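Local coordinates for subtilisin-like protein (Prochloron didemni, PDB 3ZXY), which probably acts as a serine endopeptidase of the subtilisin family, forming the protease domain of the longer PatA protein, at residues T53-I58 and I195-P200; Q242-Q246 and G278-S282; L245-C251 and C262-N268. The protein carries 1 engineered substitution. Residues are numbered along the deposited sequence.

Contact 1 of 3, residues T53-I58 and I195-P200; sequences THVASI and ILGAKP
Helix 53-58 crosses strand 195-198 at 109° between their N-to-C directions, the two axes approaching to 5.9 Å. The register is set by His-54 and Gly-197, whose CA atoms lie 4.5 Å apart. Ala-198 N donates a hydrogen bond to Ser-57 OG (2.9 Å, 164°). With chi1 at p, the same OG donates back to His-54 O (2.7 Å), so it bridges helix and strand. The ring contact is CH-pi: with His-54 at chi1 t (-164°) and chi2 -75°, CA of the extended Gly-197 (-157/171) sits 3.4 Å from the ring centroid, over its face, where a beta carbon would clash with ND1. Helix 47-60 also carries the predicted catalytic histidine, His-51, as in the subtilisin fold, and the contact joins it to the hairpin 195-198/204-207. From that hairpin's second strand, Glu-205 O accepts a hydrogen bond from His-54 NE2. Apolar contacts flank this centre: Ile-58 CD1 meets Ile-195 CG2 at 3.7 Å and Thr-53 CG2 meets Ala-198 CB at 3.8 Å.

Contact 2 of 3, residues Q242-Q246 and G278-S282; sequences QLLLQ and GGDMS. Unlike the reference sequence in segment 278-282: Asp-280 (reference Asn).
In this subtilisin-like protease domain, the C-terminal tail of the construct leaves helix 269-278 and folds back on helix 237-247 at the surface. Gly-279, with positive phi (78/11), is the first residue to leave helical angles; Asp-280 (-110/27) is still not extended, and the chain becomes so at Met-281 (-55/143). Leu-243 and Met-281 are the nearest residues by backbone, their CA atoms 7.1 Å apart. Met-281 points its t,t,p side chain at the helix, where SD lies 3.6 Å from Gln-242 CG and 3.8 Å from Leu-243 CD2.

Polar pairing centres on Gln-246, whose chi1 and chi2 are both t. Its amide makes a two-pronged contact with the last residue: OE1 accepts from Ser-282 N (3.0 Å, 168°), while NE2 donates to Ser-282 OXT (2.7 Å, 161°). That carboxylate exists because this construct stops at Ser-282, whereas the natural protein is longer, so the second bond belongs to the truncated form. Ser-282 OXT also accepts from a water (2.9 Å) that receives Gln-242 NE2 at 3.0 Å. Another water donates to Asp-280 O (2.7 Å) and Gln-246 OE1 (3.3 Å), and accepts from Ser-282 OG, set by its p rotamer, at 2.7 Å.

Contact 3 of 3, residues L245-C251 and C262-N268; sequences LQSALPC and CLAGRLN
Arg-266 adopts m at chi1, t at chi2 and m at chi3, which brings its guanidinium edge to a single carbonyl: NE and NH2 donate to Pro-250 O at 3.0 and 2.6 Å. One face of the guanidinium lies against Leu-249 CB, 3.7 Å from NH2. Asn-268, t at chi1, points toward the end of helix 237-247, where ND2 donates to Ser-247 O (2.9 Å, 157°); its OD1 accepts from Gly-271 N, making it the N-cap of helix 269-278. Ser-247, at p, bonds back to Leu-243 O, and its OG also accepts from a water (2.9 Å) that takes Asn-268 N at 2.9 Å. Between these side chains runs one antiparallel bridge, a hydrogen-bonded pair: Leu-249 N to Arg-266 O (2.9 Å) and Arg-266 N to Leu-249 O (2.8 Å). Ala-264, Gly-265 and Leu-267 hydrogen-bond through their backbones to strand 187-191, so this disulfide-closed loop borders one of the two outermost strands of the parallel subtilisin sheet. Cys-251 (m) and Cys-262 (t) close it, SG to SG 2.1 Å with chi3 85°. A type II' turn from Cys-262 to Gly-265 follows, with Leu-263 at 59/-140. At Gly-265 (139/-180) a CB would be jammed against the preceding carbonyl O and would also clash with Ala-248 CB and Leu-249 O, whereas Ala-264 CB meets Leu-245 CD2 at 4.0 Å.

Overall arrangement
Contact 1 closes along the chain before contacts 2 and 3 open; its centre is 30 Å from that of contact 2 and 25 Å from that of contact 3, nearest atoms about 13 and 10 Å apart. Contacts 1 and 2 fall on opposite sides of the chain's centre. Contacts 2 and 3 adjoin, centres 12 Å apart: both use helix 237-247, share Leu-245 and Gln-246, and touch where Leu-244 CD2 meets Leu-267 CD1 at 3.7 Å. Contact 1 lies by the predicted charge-relay residues, the His-54 side chain being about 6 Å from that of His-51, whereas the other two join helix 237-247 to the segments on either side of helix 269-278.

Contact 1 of 3, residues T53-I58 and I195-P200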
ATOM      1  N   THR A  53      -5.470  10.677  -4.270  1.00 14.27           N
ATOM      2  CA  THR A  53      -4.387  11.475  -4.852  1.00 14.46           C
ATOM      3  C   THR A  53      -3.176  11.494  -3.917  1.00 14.25           C
ATOM      4  O   THR A  53      -2.021  11.361  -4.366  1.00 14.22           O
ATOM      5  CB  THR A  53      -4.869  12.905  -5.141  1.00 15.25           C
ATOM      6  OG1 THR A  53      -5.994  12.847  -6.037  1.00 15.73           O
ATOM      7  CG2 THR A  53      -3.757  13.769  -5.745  1.00 16.02           C
ATOM      8  N   HIS A  54      -3.430  11.602  -2.617  1.00 13.89           N
ATOM      9  CA  HIS A  54      -2.359  11.608  -1.632  1.00 13.63           C
ATOM     10  C   HIS A  54      -1.647  10.273  -1.627  1.00 13.05           C
ATOM     11  O   HIS A  54      -0.416  10.211  -1.756  1.00 13.35           O
ATOM     12  CB  HIS A  54      -2.932  11.919  -0.265  1.00 14.10           C
ATOM     13  CG  HIS A  54      -1.906  12.326   0.750  1.00 14.60           C
ATOM     14  ND1 HIS A  54      -1.074  11.434   1.335  1.00 14.90           N
ATOM     15  CD2 HIS A  54      -1.590  13.570   1.284  1.00 15.61           C
ATOM     16  CE1 HIS A  54      -0.287  12.071   2.215  1.00 15.30           C
ATOM     17  NE2 HIS A  54      -0.586  13.376   2.179  1.00 16.19           N
ATOM     18  N   VAL A  55      -2.410   9.183  -1.506  1.00 12.68           N
ATOM     19  CA  VAL A  55      -1.831   7.819  -1.481  1.00 12.54           C
ATOM     20  C   VAL A  55      -1.006   7.535  -2.751  1.00 12.66           C
ATOM     21  O   VAL A  55       0.130   7.045  -2.675  1.00 12.99           O
ATOM     22  CB  VAL A  55      -2.947   6.756  -1.279  1.00 12.42           C
ATOM     23  CG1 VAL A  55      -2.465   5.331  -1.596  1.00 12.83           C
ATOM     24  CG2 VAL A  55      -3.488   6.825   0.142  1.00 12.71           C
ATOM     25  N   ALA A  56      -1.551   7.873  -3.911  1.00 13.05           N
ATOM     26  CA  ALA A  56      -0.853   7.610  -5.169  1.00 13.41           C
ATOM     27  C   ALA A  56       0.438   8.405  -5.225  1.00 13.51           C
ATOM     28  O   ALA A  56       1.466   7.876  -5.687  1.00 14.17           O
ATOM     29  CB  ALA A  56      -1.725   7.925  -6.379  1.00 14.09           C
ATOM     30  N   SER A  57       0.423   9.634  -4.716  1.00 13.28           N
ATOM     31  CA  SER A  57       1.598  10.506  -4.817  1.00 13.67           C
ATOM     32  C   SER A  57       2.777   9.986  -3.989  1.00 13.42           C
ATOM     33  O   SER A  57       3.933  10.198  -4.344  1.00 13.72           O
ATOM     34  CB  SER A  57       1.244  11.945  -4.439  1.00 14.31           C
ATOM     35  OG  SER A  57       0.992  12.114  -3.057  1.00 14.18           O
ATOM     36  N   ILE A  58       2.488   9.302  -2.892  1.00 12.79           N
ATOM     37  CA  ILE A  58       3.541   8.753  -2.033  1.00 12.84           C
ATOM     38  C   ILE A  58       4.408   7.760  -2.794  1.00 13.08           C
ATOM     39  O   ILE A  58       5.625   7.675  -2.563  1.00 13.52           O
ATOM     40  CB  ILE A  58       2.935   8.128  -0.749  1.00 12.61           C
ATOM     41  CG1 ILE A  58       2.412   9.229   0.168  1.00 12.82           C
ATOM     42  CG2 ILE A  58       3.966   7.283  -0.002  1.00 13.02           C
ATOM     43  CD1 ILE A  58       1.434   8.712   1.216  1.00 12.77           C
ATOM     44  N   ILE A 195       2.763  12.581   6.764  1.00 16.51           N
ATOM     45  CA  ILE A 195       3.310  12.116   5.501  1.00 15.83           C
ATOM     46  C   ILE A 195       2.890  13.049   4.355  1.00 16.21           C
ATOM     47  O   ILE A 195       1.690  13.323   4.171  1.00 16.05           O
ATOM     48  CB  ILE A 195       2.848  10.670   5.184  1.00 14.86           C
ATOM     49  CG1 ILE A 195       3.135   9.711   6.348  1.00 14.87           C
ATOM     50  CG2 ILE A 195       3.478  10.173   3.890  1.00 14.48           C
ATOM     51  CD1 ILE A 195       4.570   9.741   6.831  1.00 15.65           C
ATOM     52  N   LEU A 196       3.882  13.545   3.613  1.00 16.46           N
ATOM     53  CA  LEU A 196       3.646  14.497   2.510  1.00 17.14           C
ATOM     54  C   LEU A 196       2.964  13.803   1.334  1.00 16.54           C
ATOM     55  O   LEU A 196       3.327  12.693   0.949  1.00 16.60           O
ATOM     56  CB  LEU A 196       4.978  15.090   2.050  1.00 17.93           C
ATOM     57  CG  LEU A 196       4.914  16.198   0.993  1.00 19.11           C
ATOM     58  CD1 LEU A 196       4.203  17.443   1.506  1.00 20.08           C
ATOM     59  CD2 LEU A 196       6.330  16.515   0.540  1.00 19.88           C
ATOM     60  N   GLY A 197       1.942  14.447   0.784  1.00 16.71           N
ATOM     61  CA  GLY A 197       1.304  13.940  -0.421  1.00 16.35           C
ATOM     62  C   GLY A 197       0.584  15.060  -1.148  1.00 17.23           C
ATOM     63  O   GLY A 197       0.465  16.172  -0.641  1.00 18.44           O
ATOM     64  N   ALA A 198       0.133  14.752  -2.355  1.00 17.32           N
ATOM     65  CA  ALA A 198      -0.548  15.695  -3.231  1.00 18.62           C
ATOM     66  C   ALA A 198      -2.024  15.900  -2.896  1.00 19.29           C
ATOM     67  O   ALA A 198      -2.691  14.985  -2.416  1.00 18.53           O
ATOM     68  CB  ALA A 198      -0.433  15.208  -4.669  1.00 18.76           C
ATOM     69  N   LYS A 199      -2.507  17.107  -3.174  1.00 20.62           N
ATOM     70  CA  LYS A 199      -3.930  17.468  -3.052  1.00 21.80           C
ATOM     71  C   LYS A 199      -4.540  17.599  -4.433  1.00 22.79           C
ATOM     72  O   LYS A 199      -3.939  18.235  -5.298  1.00 23.39           O
ATOM     73  CB  LYS A 199      -4.084  18.816  -2.365  1.00 23.61           C
ATOM     74  CG  LYS A 199      -3.718  18.801  -0.893  1.00 23.91           C
ATOM     75  CD  LYS A 199      -4.252  20.032  -0.172  1.00 25.72           C
ATOM     76  CE  LYS A 199      -3.624  21.320  -0.668  1.00 27.74           C
ATOM     77  NZ  LYS A 199      -4.212  22.503   0.017  1.00 29.84           N
ATOM     78  N   PRO A 200      -5.742  17.044  -4.645  1.00 22.76           N
ATOM     79  CA  PRO A 200      -6.374  17.221  -5.942  1.00 24.13           C
ATOM     80  C   PRO A 200      -6.597  18.693  -6.241  1.00 25.89           C
ATOM     81  O   PRO A 200      -7.024  19.456  -5.378  1.00 26.67           O
ATOM     82  CB  PRO A 200      -7.695  16.452  -5.825  1.00 23.84           C
ATOM     83  CG  PRO A 200      -7.902  16.230  -4.374  1.00 23.07           C
ATOM     84  CD  PRO A 200      -6.560  16.226  -3.733  1.00 21.92           C
TER

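Contact 2 of 3, residues Q242-Q246 and G278-S282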
ATOM      1  N   GLN A 242       7.936 -11.737   2.639  1.00 10.92           N
ATOM      2  CA  GLN A 242       8.699 -12.509   3.627  1.00 11.76           C
ATOM      3  C   GLN A 242       9.965 -11.739   4.035  1.00 11.05           C
ATOM      4  O   GLN A 242      10.346 -11.705   5.220  1.00 10.87           O
ATOM      5  CB  GLN A 242       9.031 -13.890   3.054  1.00 13.11           C
ATOM      6  CG  GLN A 242       9.456 -14.896   4.103  1.00 14.43           C
ATOM      7  CD  GLN A 242       8.304 -15.475   4.919  1.00 16.04           C
ATOM      8  OE1 GLN A 242       7.153 -15.036   4.817  1.00 17.82           O
ATOM      9  NE2 GLN A 242       8.612 -16.461   5.734  1.00 17.41           N
ATOM     10  N   LEU A 243      10.619 -11.127   3.051  1.00 10.68           N
ATOM     11  CA  LEU A 243      11.818 -10.328   3.327  1.00 10.90           C
ATOM     12  C   LEU A 243      11.521  -9.130   4.224  1.00 10.51           C
ATOM     13  O   LEU A 243      12.282  -8.822   5.138  1.00 10.40           O
ATOM     14  CB  LEU A 243      12.470  -9.838   2.028  1.00 11.12           C
ATOM     15  CG  LEU A 243      13.112 -10.909   1.152  1.00 11.91           C
ATOM     16  CD1 LEU A 243      13.302 -10.356  -0.257  1.00 12.79           C
ATOM     17  CD2 LEU A 243      14.438 -11.357   1.737  1.00 12.83           C
ATOM     18  N   LEU A 244      10.410  -8.453   3.957  1.00 10.15           N
ATOM     19  CA  LEU A 244      10.016  -7.304   4.755  1.00 10.07           C
ATOM     20  C   LEU A 244       9.685  -7.718   6.179  1.00 10.38           C
ATOM     21  O   LEU A 244      10.051  -7.026   7.147  1.00 11.16           O
ATOM     22  CB  LEU A 244       8.832  -6.584   4.091  1.00  9.74           C
ATOM     23  CG  LEU A 244       9.206  -5.772   2.850  1.00  9.66           C
ATOM     24  CD1 LEU A 244       7.973  -5.372   2.032  1.00  9.89           C
ATOM     25  CD2 LEU A 244      10.025  -4.546   3.258  1.00 10.15           C
ATOM     26  N   LEU A 245       8.965  -8.822   6.336  1.00 10.75           N
ATOM     27  CA  LEU A 245       8.635  -9.321   7.658  1.00 11.30           C
ATOM     28  C   LEU A 245       9.865  -9.818   8.414  1.00 11.70           C
ATOM     29  O   LEU A 245      10.011  -9.556   9.606  1.00 12.79           O
ATOM     30  CB  LEU A 245       7.563 -10.422   7.575  1.00 11.87           C
ATOM     31  CG  LEU A 245       6.180  -9.964   7.138  1.00 11.96           C
ATOM     32  CD1 LEU A 245       5.325 -11.194   6.859  1.00 12.88           C
ATOM     33  CD2 LEU A 245       5.527  -9.084   8.195  1.00 12.67           C
ATOM     34  N   GLN A 246      10.770 -10.517   7.732  1.00 11.41           N
ATOM     35  CA  GLN A 246      11.941 -11.072   8.404  1.00 11.91           C
ATOM     36  C   GLN A 246      12.926 -10.015   8.875  1.00 12.13           C
ATOM     37  O   GLN A 246      13.531 -10.151   9.944  1.00 13.05           O
ATOM     38  CB  GLN A 246      12.670 -12.048   7.488  1.00 12.20           C
ATOM     39  CG  GLN A 246      13.850 -12.686   8.187  1.00 13.15           C
ATOM     40  CD  GLN A 246      14.234 -14.022   7.612  1.00 14.15           C
ATOM     41  OE1 GLN A 246      15.389 -14.230   7.236  1.00 15.03           O
ATOM     42  NE2 GLN A 246      13.288 -14.961   7.603  1.00 14.95           N
ATOM     43  N   GLY A 278      21.894 -10.942  -0.263  1.00 13.41           N
ATOM     44  CA  GLY A 278      22.695 -12.054   0.223  1.00 13.84           C
ATOM     45  C   GLY A 278      22.150 -13.432  -0.123  1.00 13.84           C
ATOM     46  O   GLY A 278      22.931 -14.405  -0.179  1.00 14.11           O
ATOM     47  N   GLY A 279      20.843 -13.511  -0.355  1.00 13.53           N
ATOM     48  CA  GLY A 279      20.181 -14.780  -0.629  1.00 14.33           C
ATOM     49  C   GLY A 279      19.943 -15.618   0.610  1.00 14.84           C
ATOM     50  O   GLY A 279      19.597 -16.796   0.485  1.00 15.71           O
ATOM     51  N   ASP A 280      20.138 -15.030   1.792  1.00 14.95           N
ATOM     52  CA  ASP A 280      20.266 -15.789   3.025  1.00 16.25           C
ATOM     53  C   ASP A 280      19.091 -15.647   3.995  1.00 16.25           C
ATOM     54  O   ASP A 280      19.257 -15.855   5.204  1.00 17.40           O
ATOM     55  CB  ASP A 280      21.613 -15.480   3.721  1.00 17.27           C
ATOM     56  CG  ASP A 280      21.776 -14.018   4.104  1.00 17.22           C
ATOM     57  OD1 ASP A 280      21.533 -13.127   3.254  1.00 16.72           O
ATOM     58  OD2 ASP A 280      22.166 -13.761   5.282  1.00 18.60           O
ATOM     59  N   MET A 281      17.912 -15.358   3.453  1.00 16.35           N
ATOM     60  CA  MET A 281      16.668 -15.407   4.236  1.00 16.85           C
ATOM     61  C   MET A 281      16.583 -16.805   4.851  1.00 17.39           C
ATOM     62  O   MET A 281      16.980 -17.784   4.216  1.00 17.77           O
ATOM     63  CB  MET A 281      15.450 -15.151   3.345  1.00 16.96           C
ATOM     64  CG  MET A 281      14.138 -14.993   4.094  1.00 18.27           C
ATOM     65  SD  MET A 281      12.820 -14.625   2.919  1.00 19.38           S
ATOM     66  CE  MET A 281      12.464 -16.288   2.359  1.00 19.58           C
ATOM     67  N   SER A 282      16.083 -16.894   6.090  1.00 18.06           N
ATOM     68  CA  SER A 282      16.014 -18.143   6.848  1.00 19.30           C
ATOM     69  C   SER A 282      14.658 -18.362   7.519  1.00 19.67           C
ATOM     70  O   SER A 282      14.521 -19.286   8.326  1.00 21.12           O
ATOM     71  CB  SER A 282      17.116 -18.200   7.925  1.00 20.48           C
ATOM     72  OG  SER A 282      17.067 -17.066   8.799  1.00 20.62           O
ATOM     73  OXT SER A 282      13.698 -17.651   7.245  1.00 18.98           O
TER
HETATM   74  O   HOH W   1      11.187 -18.014   5.762  1.00 22.47           O
HETATM   75  O   HOH W   2      18.526 -15.065   7.664  1.00 25.39           O

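Contact 3 of 3, residues L245-C251 and C262-N268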
ATOM      1  N   LEU A 245       8.965  -8.822   6.336  1.00 10.75           N
ATOM      2  CA  LEU A 245       8.635  -9.321   7.658  1.00 11.30           C
ATOM      3  C   LEU A 245       9.865  -9.818   8.414  1.00 11.70           C
ATOM      4  O   LEU A 245      10.011  -9.556   9.606  1.00 12.79           O
ATOM      5  CB  LEU A 245       7.563 -10.422   7.575  1.00 11.87           C
ATOM      6  CG  LEU A 245       6.180  -9.964   7.138  1.00 11.96           C
ATOM      7  CD1 LEU A 245       5.325 -11.194   6.859  1.00 12.88           C
ATOM      8  CD2 LEU A 245       5.527  -9.084   8.195  1.00 12.67           C
ATOM      9  N   GLN A 246      10.770 -10.517   7.732  1.00 11.41           N
ATOM     10  CA  GLN A 246      11.941 -11.072   8.404  1.00 11.91           C
ATOM     11  C   GLN A 246      12.926 -10.015   8.875  1.00 12.13           C
ATOM     12  O   GLN A 246      13.531 -10.151   9.944  1.00 13.05           O
ATOM     13  CB  GLN A 246      12.670 -12.048   7.488  1.00 12.20           C
ATOM     14  CG  GLN A 246      13.850 -12.686   8.187  1.00 13.15           C
ATOM     15  CD  GLN A 246      14.234 -14.022   7.612  1.00 14.15           C
ATOM     16  OE1 GLN A 246      15.389 -14.230   7.236  1.00 15.03           O
ATOM     17  NE2 GLN A 246      13.288 -14.961   7.603  1.00 14.95           N
ATOM     18  N   SER A 247      13.074  -8.966   8.075  1.00 11.30           N
ATOM     19  CA  SER A 247      14.012  -7.896   8.367  1.00 11.72           C
ATOM     20  C   SER A 247      13.436  -6.825   9.297  1.00 12.17           C
ATOM     21  O   SER A 247      14.178  -5.983   9.791  1.00 12.31           O
ATOM     22  CB  SER A 247      14.523  -7.253   7.078  1.00 11.40           C
ATOM     23  OG  SER A 247      13.472  -6.677   6.324  1.00 11.41           O
ATOM     24  N   ALA A 248      12.145  -6.895   9.609  1.00 12.08           N
ATOM     25  CA  ALA A 248      11.542  -5.889  10.475  1.00 12.96           C
ATOM     26  C   ALA A 248      12.251  -5.834  11.839  1.00 14.13           C
ATOM     27  O   ALA A 248      12.671  -6.864  12.407  1.00 15.28           O
ATOM     28  CB  ALA A 248      10.055  -6.188  10.666  1.00 12.77           C
ATOM     29  N   LEU A 249      12.392  -4.627  12.377  1.00 15.39           N
ATOM     30  CA  LEU A 249      13.165  -4.416  13.593  1.00 17.89           C
ATOM     31  C   LEU A 249      12.302  -4.340  14.845  1.00 19.64           C
ATOM     32  O   LEU A 249      11.245  -3.735  14.833  1.00 17.71           O
ATOM     33  CB  LEU A 249      13.957  -3.124  13.468  1.00 19.00           C
ATOM     34  CG  LEU A 249      15.068  -3.144  12.423  1.00 19.90           C
ATOM     35  CD1 LEU A 249      15.416  -1.715  12.021  1.00 20.90           C
ATOM     36  CD2 LEU A 249      16.257  -3.917  12.970  1.00 21.47           C
ATOM     37  N   PRO A 250      12.774  -4.936  15.955  1.00 22.86           N
ATOM     38  CA  PRO A 250      12.103  -4.749  17.263  1.00 26.28           C
ATOM     39  C   PRO A 250      11.974  -3.298  17.709  1.00 29.44           C
ATOM     40  O   PRO A 250      12.721  -2.425  17.257  1.00 30.56           O
ATOM     41  CB  PRO A 250      13.018  -5.491  18.239  1.00 27.70           C
ATOM     42  CG  PRO A 250      13.778  -6.458  17.412  1.00 26.90           C
ATOM     43  CD  PRO A 250      13.906  -5.875  16.038  1.00 24.61           C
ATOM     44  N   CYS A 251      11.014  -3.045  18.593  1.00 33.38           N
ATOM     45  CA  CYS A 251      10.790  -1.705  19.133  1.00 37.58           C
ATOM     46  C   CYS A 251      11.578  -1.514  20.423  1.00 40.52           C
ATOM     47  O   CYS A 251      11.795  -2.470  21.170  1.00 44.04           O
ATOM     48  CB  CYS A 251       9.298  -1.468  19.380  1.00 37.93           C
ATOM     49  SG  CYS A 251       8.338  -1.312  17.861  1.00 38.01           S
ATOM     50  N   CYS A 262       4.214  -3.391  18.502  1.00 21.05           N
ATOM     51  CA  CYS A 262       5.276  -3.362  17.497  1.00 21.04           C
ATOM     52  C   CYS A 262       4.943  -4.229  16.248  1.00 17.71           C
ATOM     53  O   CYS A 262       5.623  -4.146  15.236  1.00 16.33           O
ATOM     54  CB  CYS A 262       6.582  -3.825  18.131  1.00 25.40           C
ATOM     55  SG  CYS A 262       8.039  -3.259  17.235  1.00 31.96           S
ATOM     56  N   LEU A 263       3.891  -5.043  16.347  1.00 16.46           N
ATOM     57  CA  LEU A 263       3.494  -5.970  15.287  1.00 15.09           C
ATOM     58  C   LEU A 263       4.659  -6.916  15.031  1.00 14.60           C
ATOM     59  O   LEU A 263       5.305  -7.347  16.006  1.00 15.79           O
ATOM     60  CB  LEU A 263       3.016  -5.239  14.042  1.00 13.69           C
ATOM     61  CG  LEU A 263       1.999  -4.105  14.281  1.00 13.36           C
ATOM     62  CD1 LEU A 263       1.509  -3.578  12.944  1.00 12.65           C
ATOM     63  CD2 LEU A 263       0.828  -4.542  15.167  1.00 14.10           C
ATOM     64  N   ALA A 264       4.944  -7.264  13.776  1.00 13.82           N
ATOM     65  CA  ALA A 264       6.123  -8.078  13.508  1.00 14.15           C
ATOM     66  C   ALA A 264       7.404  -7.272  13.614  1.00 14.47           C
ATOM     67  O   ALA A 264       8.503  -7.852  13.619  1.00 16.34           O
ATOM     68  CB  ALA A 264       6.019  -8.731  12.144  1.00 13.68           C
ATOM     69  N   GLY A 265       7.276  -5.946  13.666  1.00 13.82           N
ATOM     70  CA  GLY A 265       8.404  -5.051  13.755  1.00 13.92           C
ATOM     71  C   GLY A 265       8.283  -3.815  12.900  1.00 13.38           C
ATOM     72  O   GLY A 265       7.300  -3.609  12.185  1.00 12.01           O
ATOM     73  N   ARG A 266       9.315  -2.984  12.962  1.00 13.78           N
ATOM     74  CA  ARG A 266       9.398  -1.772  12.187  1.00 14.06           C
ATOM     75  C   ARG A 266      10.029  -1.992  10.816  1.00 12.97           C
ATOM     76  O   ARG A 266      11.045  -2.706  10.709  1.00 13.00           O
ATOM     77  CB  ARG A 266      10.262  -0.777  12.946  1.00 16.49           C
ATOM     78  CG  ARG A 266       9.680  -0.386  14.287  1.00 19.21           C
ATOM     79  CD  ARG A 266      10.623   0.572  14.961  1.00 22.90           C
ATOM     80  NE  ARG A 266      11.773  -0.117  15.537  1.00 26.44           N
ATOM     81  CZ  ARG A 266      13.054   0.225  15.376  1.00 29.07           C
ATOM     82  NH1 ARG A 266      13.418   1.261  14.624  1.00 30.19           N
ATOM     83  NH2 ARG A 266      13.993  -0.483  15.998  1.00 31.42           N
ATOM     84  N   LEU A 267       9.474  -1.348   9.796  1.00 11.98           N
ATOM     85  CA  LEU A 267      10.010  -1.392   8.445  1.00 11.68           C
ATOM     86  C   LEU A 267      11.502  -1.090   8.458  1.00 12.19           C
ATOM     87  O   LEU A 267      11.950  -0.102   9.031  1.00 12.62           O
ATOM     88  CB  LEU A 267       9.302  -0.366   7.570  1.00 11.72           C
ATOM     89  CG  LEU A 267       9.783  -0.197   6.138  1.00 11.50           C
ATOM     90  CD1 LEU A 267       9.562  -1.461   5.329  1.00 11.43           C
ATOM     91  CD2 LEU A 267       9.043   1.018   5.549  1.00 11.75           C
ATOM     92  N   ASN A 268      12.264  -1.972   7.800  1.00 12.02           N
ATOM     93  CA  ASN A 268      13.717  -1.891   7.787  1.00 12.63           C
ATOM     94  C   ASN A 268      14.180  -2.073   6.344  1.00 12.65           C
ATOM     95  O   ASN A 268      14.478  -3.192   5.919  1.00 12.88           O
ATOM     96  CB  ASN A 268      14.282  -2.985   8.697  1.00 12.97           C
ATOM     97  CG  ASN A 268      15.795  -3.032   8.697  1.00 13.28           C
ATOM     98  OD1 ASN A 268      16.454  -2.093   8.216  1.00 13.85           O
ATOM     99  ND2 ASN A 268      16.360  -4.110   9.238  1.00 14.18           N
TER
HETATM  100  O   HOH W   3      11.565  -4.627   6.906  1.00 12.21           O
HETATM  101  O   HOH W   4      11.129  -8.503  13.979  1.00 32.78           O